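Local coordinates for protein phosphatidylinositide phosphatase SAC2 (Homo sapiens, PDB 4XUU) that dephosphorylates phosphatidylinositol 4-phosphate as an inositol 4-phosphatase with a probable role in endocytic recycling, this chain being its homodimerising, pleckstrin-homology-like hSac2 domain, at residues V49-S54 with Q133-M138; I141-Q144 with D149-I152. All blocks are in the same frame, centred on the assembly; numbering follows the deposited sequence.

Interaction 1 of 2, residues V49-S54 with Q133-M138; sequences VLLLLS and QCIAEM
In the pleckstrin-homology-like fold of the hSac2 domain, a helix late in the chain packs against a strongly bent beta sheet, and here Leu51 and Leu53 of strand 48-54 meet Ile135 and Met138 of helix 129-145. The evidence for a packing contact is plain: the two segments touch through two residue pairs and bury 146 Å² together, and both pairs are made by leucine methyls. The backbones stay well apart, with 9.6 Å between the CA atoms of Leu51 and Ile135 and 8.6 Å between those of Leu53 and Met138, so the side chains span the interval. Both leucines carry CG anti to the backbone N (chi1 174° for Leu51 and 176° for Leu53), which directs CG toward the helix, and the second torsion then extends CD2, anti to CA. At the first pair, CD2 of Leu51 touches CG2 of Ile135 at 3.8 Å, the two side chains crossing obliquely; it is the beta-branch methyl of the isoleucine that does the touching. Trp30 of the adjoining strand 26-34 packs on both Leu51 and Ile135, so one indole helps fill the space around this meeting point. On the opposite side of the sheet, Leu50 lies against Leu12 of a second subunit, while on the helix Cys134 forms a disulfide with Cys134 of that same subunit, so the contact lies next to a covalently linked dimer interface. At the second pair, Met138 is selenomethionine, and its touching CG lies anti to the backbone N (chi1 -155°). CD2 of Leu53 reaches three parts of this residue: the selenium SE at 4.1 Å, the methylene CG at 3.9 Å and, within the helix backbone, the carbonyl O of Met138 at 3.7 Å.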
loop_
_atom_site.group_PDB
_atom_site.type_symbol
_atom_site.label_atom_id
_atom_site.label_comp_id
_atom_site.label_asym_id
_atom_site.label_seq_id
_atom_site.Cartn_x
_atom_site.Cartn_y
_atom_site.Cartn_z
ATOM N N VAL A 49 -2.558 -24.292 -4.471
ATOM C CA VAL A 49 -1.173 -24.188 -4.016
ATOM C C VAL A 49 -1.121 -23.809 -2.539
ATOM O O VAL A 49 -1.838 -22.905 -2.093
ATOM C CB VAL A 49 -0.368 -23.142 -4.836
ATOM C CG1 VAL A 49 1.036 -22.993 -4.276
ATOM C CG2 VAL A 49 -0.313 -23.528 -6.314
ATOM N N LEU A 50 -0.280 -24.513 -1.783
ATOM C CA LEU A 50 -0.030 -24.154 -0.396
ATOM C C LEU A 50 1.356 -23.521 -0.261
ATOM O O LEU A 50 2.356 -24.092 -0.700
ATOM C CB LEU A 50 -0.180 -25.368 0.528
ATOM C CG LEU A 50 0.039 -25.118 2.028
ATOM C CD1 LEU A 50 -1.105 -24.311 2.662
ATOM C CD2 LEU A 50 0.250 -26.419 2.781
ATOM N N LEU A 51 1.399 -22.333 0.335
ATOM C CA LEU A 51 2.655 -21.642 0.599
ATOM C C LEU A 51 2.856 -21.494 2.103
ATOM O O LEU A 51 2.018 -20.898 2.790
ATOM C CB LEU A 51 2.680 -20.268 -0.084
ATOM C CG LEU A 51 3.852 -19.312 0.180
ATOM C CD1 LEU A 51 5.174 -19.832 -0.401
ATOM C CD2 LEU A 51 3.543 -17.927 -0.374
ATOM N N LEU A 52 3.951 -22.050 2.611
ATOM C CA LEU A 52 4.272 -21.940 4.030
ATOM C C LEU A 52 5.553 -21.148 4.227
ATOM O O LEU A 52 6.480 -21.228 3.425
ATOM C CB LEU A 52 4.415 -23.325 4.680
ATOM C CG LEU A 52 3.293 -24.359 4.513
ATOM C CD1 LEU A 52 3.728 -25.719 5.059
ATOM C CD2 LEU A 52 1.978 -23.909 5.155
ATOM N N LEU A 53 5.608 -20.391 5.310
ATOM C CA LEU A 53 6.798 -19.623 5.610
ATOM C C LEU A 53 7.332 -19.963 7.000
ATOM O O LEU A 53 6.637 -19.807 8.005
ATOM C CB LEU A 53 6.525 -18.115 5.461
ATOM C CG LEU A 53 7.644 -17.140 5.835
ATOM C CD1 LEU A 53 8.886 -17.326 4.933
ATOM C CD2 LEU A 53 7.146 -15.690 5.818
ATOM N N SER A 54 8.569 -20.438 7.043
ATOM C CA SER A 54 9.280 -20.577 8.310
ATOM C C SER A 54 10.295 -19.447 8.449
ATOM O O SER A 54 10.399 -18.582 7.578
ATOM C CB SER A 54 9.967 -21.944 8.424
ATOM O OG SER A 54 11.246 -21.923 7.827
ATOM N N GLN A 133 0.504 -8.382 -1.934
ATOM C CA GLN A 133 1.458 -7.417 -1.383
ATOM C C GLN A 133 1.772 -7.762 0.075
ATOM O O GLN A 133 2.916 -7.647 0.515
ATOM C CB GLN A 133 0.932 -5.981 -1.517
ATOM C CG GLN A 133 1.912 -4.878 -1.081
ATOM C CD GLN A 133 3.187 -4.804 -1.930
ATOM O OE1 GLN A 133 3.149 -4.924 -3.158
ATOM N NE2 GLN A 133 4.322 -4.590 -1.268
ATOM N N CYS A 134 0.751 -8.213 0.799
ATOM C CA CYS A 134 0.886 -8.637 2.189
ATOM C C CYS A 134 1.794 -9.844 2.350
ATOM O O CYS A 134 2.680 -9.844 3.212
ATOM C CB CYS A 134 -0.489 -8.919 2.795
ATOM S SG CYS A 134 -1.378 -7.398 3.178
ATOM N N ILE A 135 1.577 -10.862 1.519
ATOM C CA ILE A 135 2.399 -12.071 1.547
ATOM C C ILE A 135 3.868 -11.747 1.225
ATOM O O ILE A 135 4.769 -12.172 1.947
ATOM C CB ILE A 135 1.837 -13.178 0.600
ATOM C CG1 ILE A 135 0.461 -13.652 1.092
ATOM C CG2 ILE A 135 2.811 -14.351 0.493
ATOM C CD1 ILE A 135 -0.321 -14.458 0.069
ATOM N N ALA A 136 4.086 -10.974 0.158
ATOM C CA ALA A 136 5.424 -10.532 -0.247
ATOM C C ALA A 136 6.131 -9.784 0.874
ATOM O O ALA A 136 7.327 -9.962 1.094
ATOM C CB ALA A 136 5.347 -9.668 -1.497
ATOM N N GLU A 137 5.376 -8.955 1.586
ATOM C CA GLU A 137 5.922 -8.212 2.710
ATOM C C GLU A 137 6.407 -9.109 3.849
ATOM O O GLU A 137 7.461 -8.849 4.423
ATOM C CB GLU A 137 4.952 -7.123 3.174
ATOM C CG GLU A 137 5.149 -5.844 2.372
ATOM C CD GLU A 137 4.015 -4.847 2.487
ATOM O OE1 GLU A 137 3.770 -4.142 1.483
ATOM O OE2 GLU A 137 3.378 -4.746 3.564
HETATM N N MSE A 138 5.674 -10.180 4.151
HETATM C CA MSE A 138 6.128 -11.100 5.189
HETATM C C MSE A 138 7.350 -11.914 4.763
HETATM O O MSE A 138 8.230 -12.180 5.576
HETATM C CB MSE A 138 5.015 -12.012 5.706
HETATM C CG MSE A 138 5.324 -12.474 7.132
HETATM SE SE MSE A 138 4.148 -13.825 7.864
HETATM C CE MSE A 138 2.633 -12.661 8.274
#

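Interaction 2 of 2, residues I141-Q144 with D149-I152; sequences ITKQ and DLPI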
loop_
_atom_site.group_PDB
_atom_site.type_symbol
_atom_site.label_atom_id
_atom_site.label_comp_id
_atom_site.label_asym_id
_atom_site.label_seq_id
_atom_site.Cartn_x
_atom_site.Cartn_y
_atom_site.Cartn_z
ATOM N N ILE A 141 10.461 -9.202 5.188
ATOM C CA ILE A 141 11.006 -8.963 6.530
ATOM C C ILE A 141 11.611 -10.216 7.175
ATOM O O ILE A 141 12.572 -10.115 7.938
ATOM C CB ILE A 141 9.994 -8.295 7.506
ATOM C CG1 ILE A 141 8.688 -9.087 7.600
ATOM C CG2 ILE A 141 9.736 -6.845 7.115
ATOM C CD1 ILE A 141 7.959 -8.870 8.920
ATOM N N THR A 142 11.049 -11.387 6.871
ATOM C CA THR A 142 11.600 -12.649 7.354
ATOM C C THR A 142 13.024 -12.836 6.824
ATOM O O THR A 142 13.930 -13.206 7.578
ATOM C CB THR A 142 10.708 -13.850 6.979
ATOM O OG1 THR A 142 9.406 -13.661 7.538
ATOM C CG2 THR A 142 11.283 -15.154 7.522
ATOM N N LYS A 143 13.216 -12.550 5.538
ATOM C CA LYS A 143 14.531 -12.628 4.922
ATOM C C LYS A 143 15.461 -11.521 5.424
ATOM O O LYS A 143 16.664 -11.736 5.591
ATOM C CB LYS A 143 14.419 -12.576 3.401
ATOM C CG LYS A 143 15.582 -13.244 2.723
ATOM C CD LYS A 143 15.603 -13.017 1.243
ATOM C CE LYS A 143 16.996 -13.268 0.722
ATOM N NZ LYS A 143 16.950 -13.784 -0.657
ATOM N N GLN A 144 14.894 -10.341 5.662
ATOM C CA GLN A 144 15.642 -9.224 6.232
ATOM C C GLN A 144 16.103 -9.514 7.660
ATOM O O GLN A 144 17.163 -9.051 8.078
ATOM C CB GLN A 144 14.818 -7.937 6.181
ATOM C CG GLN A 144 14.743 -7.313 4.788
ATOM C CD GLN A 144 13.896 -6.046 4.727
ATOM O OE1 GLN A 144 13.806 -5.408 3.678
ATOM N NE2 GLN A 144 13.274 -5.681 5.845
ATOM N N ASP A 149 18.369 -9.217 1.921
ATOM C CA ASP A 149 17.292 -8.365 1.441
ATOM C C ASP A 149 16.462 -9.076 0.372
ATOM O O ASP A 149 16.888 -10.084 -0.196
ATOM C CB ASP A 149 17.848 -7.039 0.914
ATOM C CG ASP A 149 16.845 -5.896 1.019
ATOM O OD1 ASP A 149 15.687 -6.124 1.432
ATOM O OD2 ASP A 149 17.219 -4.755 0.684
ATOM N N LEU A 150 15.267 -8.554 0.115
ATOM C CA LEU A 150 14.381 -9.122 -0.886
ATOM C C LEU A 150 13.609 -8.014 -1.581
ATOM O O LEU A 150 12.702 -7.431 -0.987
ATOM C CB LEU A 150 13.409 -10.119 -0.245
ATOM C CG LEU A 150 12.470 -10.869 -1.195
ATOM C CD1 LEU A 150 13.262 -11.783 -2.122
ATOM C CD2 LEU A 150 11.450 -11.659 -0.412
ATOM N N PRO A 151 13.971 -7.709 -2.840
ATOM C CA PRO A 151 13.237 -6.673 -3.567
ATOM C C PRO A 151 11.825 -7.114 -3.970
ATOM O O PRO A 151 11.646 -8.204 -4.519
ATOM C CB PRO A 151 14.110 -6.418 -4.802
ATOM C CG PRO A 151 14.934 -7.635 -4.963
ATOM C CD PRO A 151 15.138 -8.202 -3.594
ATOM N N ILE A 152 10.837 -6.276 -3.664
ATOM C CA ILE A 152 9.480 -6.450 -4.172
ATOM C C ILE A 152 9.252 -5.436 -5.294
ATOM O O ILE A 152 9.327 -4.223 -5.073
ATOM C CB ILE A 152 8.405 -6.268 -3.076
ATOM C CG1 ILE A 152 8.717 -7.140 -1.854
ATOM C CG2 ILE A 152 7.019 -6.596 -3.630
ATOM C CD1 ILE A 152 7.927 -6.772 -0.608
#
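The Gln144 and Asp149 side chains run alongside each other in the same direction, their amide and carboxylate planes 54° apart and so neither stacked nor coplanar. On one face of the carboxylate, OD1 receives the backbone N-H of Leu150 at 2.8 Å from N, about 40° out of the plane, in a bent bond (N-H...O 140°). CG of Gln144 also approaches, 3.7 Å from Asp149 OD1. The other oxygen, OD2, is hydrogen-bonded to the backbone N of Lys156 of a third subunit. The contact ties the end of helix 129-145 to the loop before strand 152-154, where Ile152 pairs with an antiparallel strand of that subunit. Lys143 runs past the backbone instead: its CE lies 3.3 Å from the carbonyl O of Asp149, and its CD rests 3.9 Å from CB of Leu150, the side chains nearly perpendicular. With an alanine for Asp149, the N-H of Leu150 and that of Lys156 of the third subunit would probably both lose their acceptor, loosening the subunit junction. The ammonium of Lys143 is hydrogen-bonded to the carbonyl oxygens of Leu81 and Leu78, which implies that its aliphatic stem makes the contact while its charge is directed to the start of strand 81-88.

From the N terminus, the chain passes through helix 4-19 and strand 26-34 before strand 48-54 supplies the first half of interaction 1. Interaction 1 closes a loop of 78 residues, 41 of them strand, when helix 129-145 packs against the sheet. The same helix opens interaction 2, which closes four intervening residues as the chain turns back toward strand 152-154. The two loops follow in series, neither crossing nor enclosing the other, with centres about 12 Å apart. They also touch: CD2 of Leu53 lies 3.5 Å from OG1 of Thr142, and CD1 of Ile152 lies 3.7 Å from O of Ala136. The shared helix thus joins strand 48-54 to strand 152-154, where Ile152 pairs with a strand of a third subunit.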